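Local coordinates for 389aa long hypothetical nucleolar protein (Pyrococcus horikoshii, PDB 5ZVE) that transfers a methyl group from S-adenosyl-L-methionine to the C5 position of cytosine 72 in several tRNAs, at residues R30-H35 against S100-A105; P65-G70 against Q182-M187; V74-N79 against K162-S167; D256-P261 against R302-A307; K266-L271 against S311-G316. One frame throughout, in Å; residues are numbered along the deposited sequence.

Contact 1. Residues R30-H35 against S100-A105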
# COMPACT_ATOMS: atom_id res chain seq x y z
N ARG A 30 8.11 -9.78 -6.00
CA ARG A 30 8.27 -9.31 -7.37
C ARG A 30 6.93 -9.28 -8.11
O ARG A 30 6.81 -8.64 -9.15
CB ARG A 30 9.25 -10.20 -8.14
CG ARG A 30 9.79 -9.57 -9.42
CD ARG A 30 11.22 -9.15 -9.23
NE ARG A 30 11.72 -8.26 -10.28
CZ ARG A 30 12.33 -8.65 -11.40
NH1 ARG A 30 12.54 -9.94 -11.63
NH2 ARG A 30 12.74 -7.74 -12.26
N GLU A 31 5.93 -9.96 -7.56
CA GLU A 31 4.63 -10.09 -8.20
C GLU A 31 3.57 -9.22 -7.52
O GLU A 31 3.70 -8.89 -6.34
CB GLU A 31 4.17 -11.55 -8.19
CG GLU A 31 5.22 -12.56 -8.64
CD GLU A 31 4.72 -13.99 -8.50
OE1 GLU A 31 3.61 -14.19 -7.97
OE2 GLU A 31 5.45 -14.92 -8.91
N PRO A 32 2.51 -8.85 -8.26
CA PRO A 32 1.39 -8.14 -7.64
C PRO A 32 0.68 -9.03 -6.63
O PRO A 32 0.83 -10.25 -6.69
CB PRO A 32 0.47 -7.81 -8.83
CG PRO A 32 1.32 -7.99 -10.06
CD PRO A 32 2.31 -9.05 -9.71
N VAL A 33 -0.07 -8.43 -5.71
CA VAL A 33 -0.78 -9.22 -4.72
C VAL A 33 -1.74 -10.16 -5.42
O VAL A 33 -2.30 -9.82 -6.47
CB VAL A 33 -1.53 -8.33 -3.70
CG1 VAL A 33 -0.55 -7.42 -2.96
CG2 VAL A 33 -2.62 -7.51 -4.38
N GLU A 34 -1.87 -11.37 -4.88
CA GLU A 34 -2.75 -12.38 -5.47
C GLU A 34 -4.21 -12.01 -5.23
O GLU A 34 -5.07 -12.28 -6.07
CB GLU A 34 -2.44 -13.76 -4.89
CG GLU A 34 -1.05 -14.31 -5.23
CD GLU A 34 0.08 -13.70 -4.40
OE1 GLU A 34 -0.18 -12.82 -3.55
OE2 GLU A 34 1.24 -14.12 -4.60
N HIS A 35 -4.48 -11.41 -4.08
CA HIS A 35 -5.82 -10.94 -3.74
C HIS A 35 -5.83 -9.42 -3.64
O HIS A 35 -5.23 -8.84 -2.73
CB HIS A 35 -6.30 -11.56 -2.42
CG HIS A 35 -6.66 -13.02 -2.53
ND1 HIS A 35 -7.17 -13.73 -1.47
CD2 HIS A 35 -6.56 -13.88 -3.57
CE1 HIS A 35 -7.39 -14.98 -1.85
NE2 HIS A 35 -7.02 -15.10 -3.12
N SER A 100 2.67 -0.38 -14.03
CA SER A 100 1.23 -0.42 -14.22
C SER A 100 0.85 -1.40 -15.33
O SER A 100 -0.11 -2.17 -15.18
CB SER A 100 0.70 0.99 -14.52
OG SER A 100 1.29 1.51 -15.69
N VAL A 101 1.61 -1.40 -16.43
CA VAL A 101 1.44 -2.38 -17.51
C VAL A 101 1.61 -3.81 -16.99
O VAL A 101 0.86 -4.71 -17.36
CB VAL A 101 2.46 -2.12 -18.65
CG1 VAL A 101 2.51 -3.28 -19.62
CG2 VAL A 101 2.13 -0.81 -19.37
N TYR A 102 2.59 -3.99 -16.11
CA TYR A 102 2.86 -5.23 -15.41
C TYR A 102 1.62 -5.78 -14.70
O TYR A 102 1.53 -6.98 -14.43
CB TYR A 102 3.99 -4.98 -14.40
CG TYR A 102 4.62 -6.19 -13.73
CD1 TYR A 102 5.41 -7.08 -14.45
CD2 TYR A 102 4.49 -6.40 -12.37
CE1 TYR A 102 6.01 -8.16 -13.85
CE2 TYR A 102 5.09 -7.48 -11.75
CZ TYR A 102 5.85 -8.36 -12.49
OH TYR A 102 6.45 -9.44 -11.88
N GLN A 103 0.68 -4.90 -14.39
CA GLN A 103 -0.52 -5.29 -13.67
C GLN A 103 -1.79 -5.14 -14.51
O GLN A 103 -2.89 -5.32 -14.01
CB GLN A 103 -0.64 -4.47 -12.38
CG GLN A 103 0.65 -4.46 -11.59
CD GLN A 103 0.59 -3.55 -10.37
OE1 GLN A 103 -0.25 -3.73 -9.50
NE2 GLN A 103 1.49 -2.57 -10.32
N GLY A 104 -1.62 -4.78 -15.78
CA GLY A 104 -2.74 -4.80 -16.72
C GLY A 104 -3.14 -3.46 -17.31
O GLY A 104 -4.07 -3.41 -18.12
N ALA A 105 -2.46 -2.39 -16.94
CA ALA A 105 -2.73 -1.08 -17.54
C ALA A 105 -2.33 -1.06 -19.00
O ALA A 105 -1.44 -1.80 -19.43
CB ALA A 105 -2.00 0.02 -16.79
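P32 and Q103 mark the nearest approach of the two backbones, with 6.9 Å from P32 CA to Q103 CA. Loop 30-35 runs past the end of helix 95-101, where V101-G104 forms a type I turn. G104, at positive phi (117°), closes a Schellman motif, A105 N bonding S100 O and G104 N bonding V101 O. Y102 carries the contact: CG anti to the backbone N (chi1 -169°) directs the side chain toward loop 30-35, and its OH donates to R30 O at 2.9 Å from above the carbonyl plane. P32 leans on the same ring, CD to Y102 CE2 at 3.8 Å, while P32 CG meets Q103 CG at 3.9 Å as the two side chains pass in opposite directions. R30 sends its guanidinium elsewhere, NE to L285 O and the group itself onto W286. Y102 also meets F163 edge-to-face. The contact is a buried interdomain joint: a tyrosine from a capped helix end of the PUA domain holds a loop carbonyl of the ferredoxin-like domain.

Contact 2. Residues P65-G70 against Q182-M187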
# COMPACT_ATOMS: atom_id res chain seq x y z
N PRO A 65 -14.32 -12.98 4.97
CA PRO A 65 -15.00 -13.48 6.17
C PRO A 65 -14.47 -12.86 7.46
O PRO A 65 -15.03 -13.09 8.53
CB PRO A 65 -14.73 -14.98 6.12
CG PRO A 65 -13.41 -15.09 5.43
CD PRO A 65 -13.37 -13.96 4.42
N TYR A 66 -13.39 -12.08 7.36
CA TYR A 66 -12.80 -11.43 8.52
C TYR A 66 -13.12 -9.94 8.60
O TYR A 66 -13.28 -9.38 9.68
CB TYR A 66 -11.28 -11.62 8.52
CG TYR A 66 -10.81 -13.02 8.81
CD1 TYR A 66 -11.01 -13.59 10.06
CD2 TYR A 66 -10.10 -13.75 7.86
CE1 TYR A 66 -10.56 -14.87 10.34
CE2 TYR A 66 -9.64 -15.03 8.14
CZ TYR A 66 -9.87 -15.58 9.38
OH TYR A 66 -9.42 -16.85 9.68
N LEU A 67 -13.21 -9.30 7.44
CA LEU A 67 -13.56 -7.88 7.36
C LEU A 67 -14.86 -7.69 6.61
O LEU A 67 -14.88 -7.80 5.38
CB LEU A 67 -12.45 -7.08 6.68
CG LEU A 67 -11.11 -6.90 7.38
CD1 LEU A 67 -10.16 -6.28 6.41
CD2 LEU A 67 -11.26 -6.02 8.60
N PRO A 68 -15.95 -7.41 7.33
CA PRO A 68 -17.25 -7.16 6.70
C PRO A 68 -17.20 -6.02 5.68
O PRO A 68 -18.09 -5.93 4.84
CB PRO A 68 -18.17 -6.82 7.88
CG PRO A 68 -17.27 -6.58 9.05
CD PRO A 68 -16.03 -7.37 8.80
N GLU A 69 -16.19 -5.16 5.76
CA GLU A 69 -16.05 -4.11 4.76
C GLU A 69 -15.04 -4.49 3.67
O GLU A 69 -14.69 -3.66 2.83
CB GLU A 69 -15.65 -2.78 5.42
CG GLU A 69 -14.28 -2.78 6.08
CD GLU A 69 -14.31 -3.25 7.52
OE1 GLU A 69 -14.77 -4.39 7.77
OE2 GLU A 69 -13.89 -2.48 8.40
N GLY A 70 -14.57 -5.73 3.68
CA GLY A 70 -13.56 -6.15 2.73
C GLY A 70 -14.06 -6.90 1.51
O GLY A 70 -14.82 -7.86 1.62
N GLN A 182 -7.46 -0.56 -1.02
CA GLN A 182 -6.68 -0.58 0.20
C GLN A 182 -6.36 -2.03 0.56
O GLN A 182 -7.23 -2.90 0.45
CB GLN A 182 -7.44 0.10 1.34
CG GLN A 182 -6.64 0.29 2.62
CD GLN A 182 -7.44 0.97 3.72
OE1 GLN A 182 -8.63 0.71 3.90
NE2 GLN A 182 -6.78 1.85 4.47
N GLY A 183 -5.14 -2.30 0.98
CA GLY A 183 -4.73 -3.67 1.28
C GLY A 183 -5.39 -4.22 2.53
O GLY A 183 -5.82 -3.46 3.40
N LEU A 184 -5.47 -5.55 2.62
CA LEU A 184 -6.03 -6.22 3.79
C LEU A 184 -5.30 -5.81 5.08
O LEU A 184 -5.95 -5.40 6.04
CB LEU A 184 -6.02 -7.74 3.59
CG LEU A 184 -6.34 -8.69 4.75
CD1 LEU A 184 -7.65 -8.34 5.39
CD2 LEU A 184 -6.39 -10.14 4.28
N PRO A 185 -3.95 -5.90 5.12
CA PRO A 185 -3.28 -5.47 6.36
C PRO A 185 -3.60 -4.03 6.77
O PRO A 185 -3.80 -3.78 7.96
CB PRO A 185 -1.79 -5.63 6.04
CG PRO A 185 -1.70 -5.88 4.58
CD PRO A 185 -2.99 -6.47 4.15
N SER A 186 -3.68 -3.11 5.81
CA SER A 186 -4.00 -1.72 6.13
C SER A 186 -5.40 -1.58 6.74
O SER A 186 -5.61 -0.77 7.64
CB SER A 186 -3.89 -0.84 4.89
OG SER A 186 -2.53 -0.63 4.55
N MET A 187 -6.35 -2.39 6.26
CA MET A 187 -7.70 -2.38 6.79
C MET A 187 -7.76 -2.95 8.21
O MET A 187 -8.46 -2.42 9.07
CB MET A 187 -8.63 -3.16 5.88
CG MET A 187 -8.97 -2.44 4.60
SD MET A 187 -10.35 -3.26 3.77
CE MET A 187 -9.48 -4.54 2.85
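L67 meets L184 and M187 through methyl and thioether groups, with no flat group between them. The E69 carboxylate is a flat group at the margin, with its polar partners elsewhere: OE2 takes a salt bridge from R191 NE and a hydrogen bond from H214 NE2. The backbone E69 O comes within 4.5 Å of M187 SD. L67 CD1 is the knob of the contact. It presses on L184 CD1 at 3.4 Å, tighter than usual for two methyl carbons, and on M187 CB at 3.5 Å. The M187 chain bends at its last torsion (chi3 -85°), which puts CE 4.0 Å from L67 CD1. CE also reaches G70 CA at 4.4 Å. A type I turn, L67 to G70, is closed by G70 N to L67 O at 2.7 Å and brings L67 and G70 together against the helix. On that helix G183 is the N-cap residue, and its O accepts from M187 N. Beyond the contact, S186 OG bonds K211 NZ, a residue of the S-adenosyl-L-methionine site. This apolar joint sets a turn of the ferredoxin-like sheet on the first turn of helix 184-193, probably linking that sheet to the class I methyltransferase core.

Contact 3. Residues V74-N79 against K162-S167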
# COMPACT_ATOMS: atom_id res chain seq x y z
N VAL A 74 -9.48 -11.65 -7.48
CA VAL A 74 -8.40 -12.60 -7.68
C VAL A 74 -7.55 -12.15 -8.87
O VAL A 74 -8.08 -11.78 -9.92
CB VAL A 74 -8.94 -14.02 -7.91
CG1 VAL A 74 -7.79 -14.98 -8.18
CG2 VAL A 74 -9.75 -14.49 -6.70
N ARG A 75 -6.24 -12.20 -8.68
CA ARG A 75 -5.30 -11.76 -9.70
C ARG A 75 -5.18 -12.79 -10.82
O ARG A 75 -5.32 -13.99 -10.59
CB ARG A 75 -3.94 -11.51 -9.04
CG ARG A 75 -2.81 -11.21 -10.00
CD ARG A 75 -1.81 -12.35 -9.98
NE ARG A 75 -0.69 -12.09 -9.10
CZ ARG A 75 0.16 -13.02 -8.67
NH1 ARG A 75 0.01 -14.29 -9.04
NH2 ARG A 75 1.17 -12.68 -7.89
N GLU A 76 -4.93 -12.32 -12.04
CA GLU A 76 -4.71 -13.20 -13.18
C GLU A 76 -3.24 -13.17 -13.59
O GLU A 76 -2.62 -12.11 -13.63
CB GLU A 76 -5.60 -12.79 -14.35
CG GLU A 76 -7.09 -12.91 -14.05
CD GLU A 76 -7.96 -12.36 -15.17
OE1 GLU A 76 -7.42 -11.86 -16.17
OE2 GLU A 76 -9.20 -12.41 -15.03
N GLY A 77 -2.68 -14.34 -13.88
CA GLY A 77 -1.30 -14.45 -14.31
C GLY A 77 -0.47 -15.39 -13.45
O GLY A 77 -0.96 -15.89 -12.43
N PRO A 78 0.80 -15.61 -13.82
CA PRO A 78 1.50 -14.95 -14.93
C PRO A 78 1.07 -15.46 -16.30
O PRO A 78 0.92 -16.67 -16.50
CB PRO A 78 2.97 -15.30 -14.66
CG PRO A 78 2.92 -16.59 -13.93
CD PRO A 78 1.68 -16.53 -13.08
N ASN A 79 0.88 -14.53 -17.23
CA ASN A 79 0.37 -14.86 -18.56
C ASN A 79 1.46 -15.35 -19.51
O ASN A 79 1.17 -15.80 -20.61
CB ASN A 79 -0.34 -13.65 -19.15
CG ASN A 79 -1.61 -13.31 -18.41
OD1 ASN A 79 -2.31 -14.20 -17.93
ND2 ASN A 79 -1.90 -12.02 -18.29
N LYS A 162 1.75 -9.16 -18.06
CA LYS A 162 2.32 -10.25 -17.29
C LYS A 162 1.32 -10.71 -16.22
O LYS A 162 1.11 -11.91 -16.02
CB LYS A 162 3.64 -9.82 -16.66
CG LYS A 162 4.22 -10.79 -15.68
CD LYS A 162 5.01 -11.88 -16.35
CE LYS A 162 6.21 -12.27 -15.50
NZ LYS A 162 6.70 -13.63 -15.82
N PHE A 163 0.69 -9.75 -15.55
CA PHE A 163 -0.37 -10.02 -14.59
C PHE A 163 -1.54 -9.09 -14.86
O PHE A 163 -1.38 -8.03 -15.46
CB PHE A 163 0.10 -9.83 -13.15
CG PHE A 163 1.18 -10.78 -12.73
CD1 PHE A 163 0.86 -12.05 -12.25
CD2 PHE A 163 2.52 -10.41 -12.79
CE1 PHE A 163 1.85 -12.93 -11.85
CE2 PHE A 163 3.51 -11.29 -12.38
CZ PHE A 163 3.18 -12.55 -11.92
N LYS A 164 -2.72 -9.49 -14.41
CA LYS A 164 -3.91 -8.67 -14.57
C LYS A 164 -4.66 -8.47 -13.26
O LYS A 164 -5.12 -9.42 -12.64
CB LYS A 164 -4.85 -9.29 -15.61
CG LYS A 164 -6.12 -8.51 -15.84
CD LYS A 164 -5.84 -7.06 -16.17
CE LYS A 164 -7.13 -6.32 -16.52
NZ LYS A 164 -6.90 -4.85 -16.60
N LEU A 165 -4.76 -7.21 -12.84
CA LEU A 165 -5.62 -6.79 -11.75
C LEU A 165 -6.67 -5.87 -12.35
O LEU A 165 -6.40 -5.16 -13.31
CB LEU A 165 -4.84 -6.07 -10.65
CG LEU A 165 -3.84 -6.87 -9.81
CD1 LEU A 165 -3.17 -5.97 -8.78
CD2 LEU A 165 -4.55 -8.01 -9.11
N PRO A 166 -7.90 -5.89 -11.80
CA PRO A 166 -8.95 -5.02 -12.33
C PRO A 166 -8.60 -3.54 -12.18
O PRO A 166 -7.98 -3.16 -11.19
CB PRO A 166 -10.17 -5.39 -11.47
CG PRO A 166 -9.59 -5.93 -10.21
CD PRO A 166 -8.35 -6.67 -10.63
N SER A 167 -8.98 -2.73 -13.16
CA SER A 167 -8.87 -1.28 -13.04
C SER A 167 -10.19 -0.73 -12.53
O SER A 167 -11.23 -0.89 -13.18
CB SER A 167 -8.50 -0.64 -14.37
OG SER A 167 -9.52 -0.87 -15.32
O HOH W 1 -7.72 -9.78 -11.95
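A single antiparallel beta bridge, E76 with K164, ties the chain after strand 70-74 of the ferredoxin-like sheet to the chain after strand 154-161 of the PUA sheet. It is a hydrogen-bonded pair: E76 N gives to K164 O at 3.0 Å, nearly straight (169°), and K164 N returns a bond to E76 O at 2.7 Å. Further on, N79 N reaches K162 O at 2.9 Å, past a cis peptide before P78. F163, its CG anti to the carbonyl carbon (chi1 -64°), carries its ring to R75 and P78. F163 CE1 sits over the centre of the R75 guanidinium, 3.5 Å above its plane, with the two planes 44° apart, and P78 CD lies 3.8 Å from the same CE1. R75 NH2 continues to E31 OE1 in a salt bridge and to P32 O, so loop 30-35 shares this arginine. L165 CD2 packs on R75 CB, and E76 and K164 run side by side. At the V74 end, one water donates to both V74 O (2.9 Å) and K164 O (2.7 Å).

Contact 4. Residues D256-P261 against R302-A307. With SAH (S-adenosyl-L-homocysteine), chain C.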
# COMPACT_ATOMS: atom_id res chain seq x y z
N ASP A 256 4.95 19.14 10.60
CA ASP A 256 5.88 18.07 10.93
C ASP A 256 5.36 17.33 12.16
O ASP A 256 5.33 17.88 13.26
CB ASP A 256 7.29 18.64 11.19
CG ASP A 256 8.30 17.56 11.54
OD1 ASP A 256 7.97 16.36 11.51
OD2 ASP A 256 9.46 17.93 11.86
N ALA A 257 4.94 16.08 11.96
CA ALA A 257 4.30 15.29 13.02
C ALA A 257 5.22 15.03 14.20
O ALA A 257 4.76 14.69 15.29
CB ALA A 257 3.80 13.98 12.45
N ARG A 258 6.53 15.16 13.98
CA ARG A 258 7.50 14.96 15.05
C ARG A 258 7.40 16.05 16.11
O ARG A 258 7.88 15.88 17.23
CB ARG A 258 8.91 14.93 14.46
CG ARG A 258 9.18 13.71 13.60
CD ARG A 258 10.50 13.84 12.86
NE ARG A 258 10.59 15.09 12.12
CZ ARG A 258 11.68 15.48 11.46
NH1 ARG A 258 11.68 16.64 10.81
NH2 ARG A 258 12.77 14.73 11.48
N LYS A 259 6.77 17.16 15.76
CA LYS A 259 6.52 18.25 16.70
C LYS A 259 5.11 18.20 17.27
O LYS A 259 4.65 19.18 17.84
CB LYS A 259 6.77 19.60 16.03
CG LYS A 259 8.15 19.75 15.41
CD LYS A 259 8.37 21.15 14.87
CE LYS A 259 8.91 22.07 15.95
NZ LYS A 259 10.34 21.79 16.23
N LEU A 260 4.42 17.07 17.11
CA LEU A 260 3.03 16.92 17.57
C LEU A 260 2.71 17.46 18.98
O LEU A 260 1.68 18.11 19.15
CB LEU A 260 2.61 15.45 17.53
CG LEU A 260 1.19 15.23 18.08
CD1 LEU A 260 0.14 15.95 17.24
CD2 LEU A 260 0.84 13.78 18.25
N PRO A 261 3.57 17.20 19.98
CA PRO A 261 3.25 17.74 21.31
C PRO A 261 3.11 19.26 21.37
O PRO A 261 2.67 19.77 22.40
CB PRO A 261 4.42 17.27 22.17
CG PRO A 261 4.87 16.02 21.52
CD PRO A 261 4.73 16.29 20.05
N ARG A 302 11.52 6.89 15.15
CA ARG A 302 11.57 7.05 16.60
C ARG A 302 11.14 8.44 17.04
O ARG A 302 10.56 8.61 18.11
CB ARG A 302 12.97 6.74 17.13
CG ARG A 302 13.26 5.25 17.22
CD ARG A 302 14.70 4.97 17.61
NE ARG A 302 15.07 3.61 17.24
CZ ARG A 302 16.02 3.33 16.35
NH1 ARG A 302 16.70 4.30 15.77
NH2 ARG A 302 16.29 2.06 16.06
N ALA A 303 11.43 9.43 16.21
CA ALA A 303 11.00 10.79 16.49
C ALA A 303 9.47 10.89 16.52
O ALA A 303 8.91 11.52 17.42
CB ALA A 303 11.58 11.75 15.45
N PHE A 304 8.81 10.24 15.55
CA PHE A 304 7.35 10.16 15.53
C PHE A 304 6.80 9.45 16.76
O PHE A 304 5.87 9.92 17.42
CB PHE A 304 6.87 9.41 14.28
CG PHE A 304 7.13 10.13 12.99
CD1 PHE A 304 8.40 10.17 12.44
CD2 PHE A 304 6.09 10.73 12.30
CE1 PHE A 304 8.63 10.82 11.24
CE2 PHE A 304 6.31 11.38 11.09
CZ PHE A 304 7.59 11.42 10.56
N ILE A 305 7.39 8.30 17.05
CA ILE A 305 6.95 7.43 18.13
C ILE A 305 7.00 8.15 19.47
O ILE A 305 6.04 8.12 20.23
CB ILE A 305 7.83 6.18 18.20
CG1 ILE A 305 7.61 5.29 16.98
CG2 ILE A 305 7.57 5.44 19.50
CD1 ILE A 305 8.63 4.18 16.85
N TRP A 306 8.14 8.79 19.74
CA TRP A 306 8.32 9.56 20.96
C TRP A 306 7.29 10.67 21.04
O TRP A 306 6.67 10.88 22.08
CB TRP A 306 9.75 10.12 21.02
CG TRP A 306 10.10 10.90 22.27
CD1 TRP A 306 10.71 12.12 22.34
CD2 TRP A 306 9.85 10.51 23.63
NE1 TRP A 306 10.86 12.51 23.65
CE2 TRP A 306 10.35 11.54 24.46
CE3 TRP A 306 9.27 9.38 24.23
CZ2 TRP A 306 10.27 11.49 25.85
CZ3 TRP A 306 9.19 9.33 25.62
CH2 TRP A 306 9.69 10.38 26.41
N ALA A 307 7.08 11.37 19.93
CA ALA A 307 6.09 12.43 19.86
C ALA A 307 4.69 11.90 20.14
O ALA A 307 3.87 12.57 20.78
CB ALA A 307 6.14 13.12 18.50
N SAH C . -1.45 6.41 6.41
CA SAH C . -1.59 6.80 5.02
CB SAH C . -0.27 6.64 4.26
CG SAH C . 1.00 7.02 5.02
SD SAH C . 2.41 7.18 3.90
C SAH C . -2.72 6.06 4.30
O SAH C . -3.26 5.07 4.80
OXT SAH C . -3.14 6.45 3.21
C5' SAH C . 3.41 8.12 5.09
C4' SAH C . 3.12 9.61 5.11
O4' SAH C . 3.94 10.25 6.08
C3' SAH C . 3.41 10.33 3.79
O3' SAH C . 2.20 10.85 3.28
C2' SAH C . 4.31 11.50 4.15
O2' SAH C . 3.82 12.69 3.59
C1' SAH C . 4.20 11.57 5.66
N9 SAH C . 5.39 12.13 6.33
C8 SAH C . 6.72 11.88 6.07
N7 SAH C . 7.47 12.61 6.94
C5 SAH C . 6.64 13.31 7.74
C6 SAH C . 6.87 14.20 8.79
N6 SAH C . 8.11 14.50 9.17
N1 SAH C . 5.79 14.77 9.43
C2 SAH C . 4.50 14.46 9.05
N3 SAH C . 4.28 13.58 8.01
C4 SAH C . 5.34 13.02 7.37
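A307 CB is the bump at the centre of this contact, filling a hollow in the 3-10 turn 257-261 floored by R258 O (3.5 Å) and walled by P261 CD (3.8 Å) and, more distantly, L260 CB. One turn earlier on the helix, A303 CB fits against the aliphatic part of R258, CD at 3.5 Å. The R258 chain then lies over F304, its CG 3.9 Å from the ring centroid, a CH-pi contact offset toward the rim. A257 CB closes in on F304 CE2. The ring's edge meets the ligand: F304 CZ stands 3.4 Å from SAH C6, above the adenine plane. The adenine is read by D256 OD1, which accepts from SAH N6, and by A257 N, which gives to SAH N1 at 3.0 Å. R258 grips D256 side-on, NE to OD1 and NH1 to OD2 (2.8 Å), while R258 N also bonds OD1 in an Asx turn and so helps fix the carboxylate. This is the adenine end of a class I methyltransferase cofactor pocket, an acidic residue and the following backbone N-H recognising the base's Watson-Crick edge.

Contact 5. Residues K266-L271 against S311-G316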
# COMPACT_ATOMS: atom_id res chain seq x y z
N LYS A 266 -3.99 15.82 24.31
CA LYS A 266 -3.65 14.50 24.81
C LYS A 266 -4.65 13.50 24.25
O LYS A 266 -5.80 13.44 24.69
CB LYS A 266 -3.65 14.46 26.34
CG LYS A 266 -2.63 15.36 27.01
CD LYS A 266 -2.81 15.33 28.53
CE LYS A 266 -2.07 16.47 29.21
NZ LYS A 266 -2.21 16.40 30.70
N ALA A 267 -4.22 12.71 23.27
CA ALA A 267 -5.14 11.82 22.56
C ALA A 267 -5.40 10.52 23.30
O ALA A 267 -4.55 10.03 24.03
CB ALA A 267 -4.61 11.53 21.17
N ASP A 268 -6.58 9.97 23.08
CA ASP A 268 -6.93 8.64 23.55
C ASP A 268 -6.42 7.58 22.58
O ASP A 268 -6.01 6.49 22.98
CB ASP A 268 -8.44 8.52 23.73
CG ASP A 268 -8.99 9.54 24.72
OD1 ASP A 268 -8.79 9.34 25.93
OD2 ASP A 268 -9.57 10.55 24.28
N LYS A 269 -6.44 7.92 21.30
CA LYS A 269 -6.04 6.98 20.26
C LYS A 269 -5.14 7.67 19.25
O LYS A 269 -5.46 8.73 18.72
CB LYS A 269 -7.26 6.39 19.55
CG LYS A 269 -8.24 5.69 20.48
CD LYS A 269 -7.71 4.33 20.89
CE LYS A 269 -8.60 3.68 21.93
NZ LYS A 269 -10.01 3.61 21.49
N ILE A 270 -3.99 7.05 19.00
CA ILE A 270 -3.11 7.55 17.96
C ILE A 270 -2.77 6.46 16.97
O ILE A 270 -2.34 5.36 17.35
CB ILE A 270 -1.81 8.12 18.56
CG1 ILE A 270 -2.09 9.43 19.30
CG2 ILE A 270 -0.80 8.36 17.46
CD1 ILE A 270 -0.84 10.10 19.85
N LEU A 271 -2.97 6.75 15.69
CA LEU A 271 -2.47 5.89 14.63
C LEU A 271 -1.18 6.43 14.05
O LEU A 271 -1.11 7.59 13.63
CB LEU A 271 -3.51 5.73 13.52
CG LEU A 271 -2.97 5.02 12.28
CD1 LEU A 271 -2.56 3.60 12.63
CD2 LEU A 271 -4.00 5.02 11.16
N SER A 311 2.18 12.50 23.52
CA SER A 311 0.88 13.10 23.23
C SER A 311 -0.27 12.16 23.57
O SER A 311 -1.43 12.50 23.35
CB SER A 311 0.79 13.49 21.76
OG SER A 311 1.80 14.42 21.41
N LEU A 312 0.05 10.99 24.12
CA LEU A 312 -0.99 10.04 24.51
C LEU A 312 -1.35 10.22 25.97
O LEU A 312 -0.47 10.38 26.82
CB LEU A 312 -0.52 8.60 24.28
CG LEU A 312 -0.96 7.86 23.01
CD1 LEU A 312 -0.43 6.44 23.04
CD2 LEU A 312 -2.47 7.86 22.85
N ARG A 313 -2.64 10.21 26.26
CA ARG A 313 -3.07 10.13 27.64
C ARG A 313 -2.61 8.80 28.20
O ARG A 313 -2.45 7.83 27.45
CB ARG A 313 -4.59 10.25 27.78
CG ARG A 313 -5.19 11.50 27.19
CD ARG A 313 -6.70 11.49 27.32
NE ARG A 313 -7.12 11.46 28.72
CZ ARG A 313 -8.39 11.51 29.12
NH1 ARG A 313 -9.37 11.58 28.23
NH2 ARG A 313 -8.68 11.48 30.41
N ARG A 314 -2.37 8.75 29.50
CA ARG A 314 -2.18 7.48 30.18
C ARG A 314 -3.44 6.67 29.95
O ARG A 314 -4.54 7.21 29.95
CB ARG A 314 -1.91 7.68 31.68
CG ARG A 314 -0.53 8.25 31.98
CD ARG A 314 -0.36 8.55 33.47
NE ARG A 314 -1.26 9.59 33.94
CZ ARG A 314 -0.98 10.89 33.90
NH1 ARG A 314 0.18 11.31 33.43
NH2 ARG A 314 -1.87 11.77 34.35
N GLY A 315 -3.29 5.36 29.75
CA GLY A 315 -4.40 4.52 29.35
C GLY A 315 -4.70 4.64 27.86
O GLY A 315 -5.58 3.95 27.34
N GLY A 316 -3.97 5.51 27.17
CA GLY A 316 -4.18 5.71 25.75
C GLY A 316 -3.58 4.61 24.90
O GLY A 316 -2.74 3.83 25.36
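K266 and A267 open the parallel pairing of strand 267-273 with S311-R313, the closing step of a beta-alpha-beta crossover through helix 291-310 in the Rossmann-like methyltransferase core. At K266 the CA-H points to S311 O, and CB lies 3.4 Å from R313 CG, so the lysine and arginine chains touch by their carbons. A267 is bracketed in the parallel manner around L312: its N gives to S311 O at 2.8 Å, and its O accepts from R313 N at 2.9 Å. L312 CD2 also presses on A267 O. D268 runs alongside R313, pointing the same way, and its OD1 makes a long salt bridge of 3.3 Å to R313 NH1, carboxylate and guanidinium planes 58° apart. D268 OD2 instead takes V200 N. D268 O comes 3.4 Å from G316 CA, beside the type II turn R313-G316, which G316 N closes on R313 O at 2.8 Å. G315 supplies the positive phi (79°) of that turn. Past K269, whose NZ pairs with D199, I270 returns to the interior. Its CG1, anti to the carbonyl carbon (chi1 -70°), comes to 3.9 Å from L312 CD2, and its CD1 tip rests on L312 CG at 3.9 Å.

Overall arrangement
Contacts 1 and 3 form one interdomain seam: their centres are about 6 Å apart, and P32 packs on F163 while R75 bonds back to loop 30-35. Contact 1 is buried and turns on a tyrosine hydroxyl, whereas contact 3 is partly buried and combines backbone bonds with the packing of R75 on F163. Contact 2, also buried but purely apolar across its segments, attaches the same ferredoxin-like domain to the helix beside the cofactor site. Contacts 4 and 5 lie across the chain's centre from that seam, inside the methyltransferase domain; contact 4 uses helix 291-310 and contact 5 the strand that follows it, and L260 and P261 of contact 4 touch S311 of contact 5. Contact 4 binds ligand, and contact 5 pairs strands.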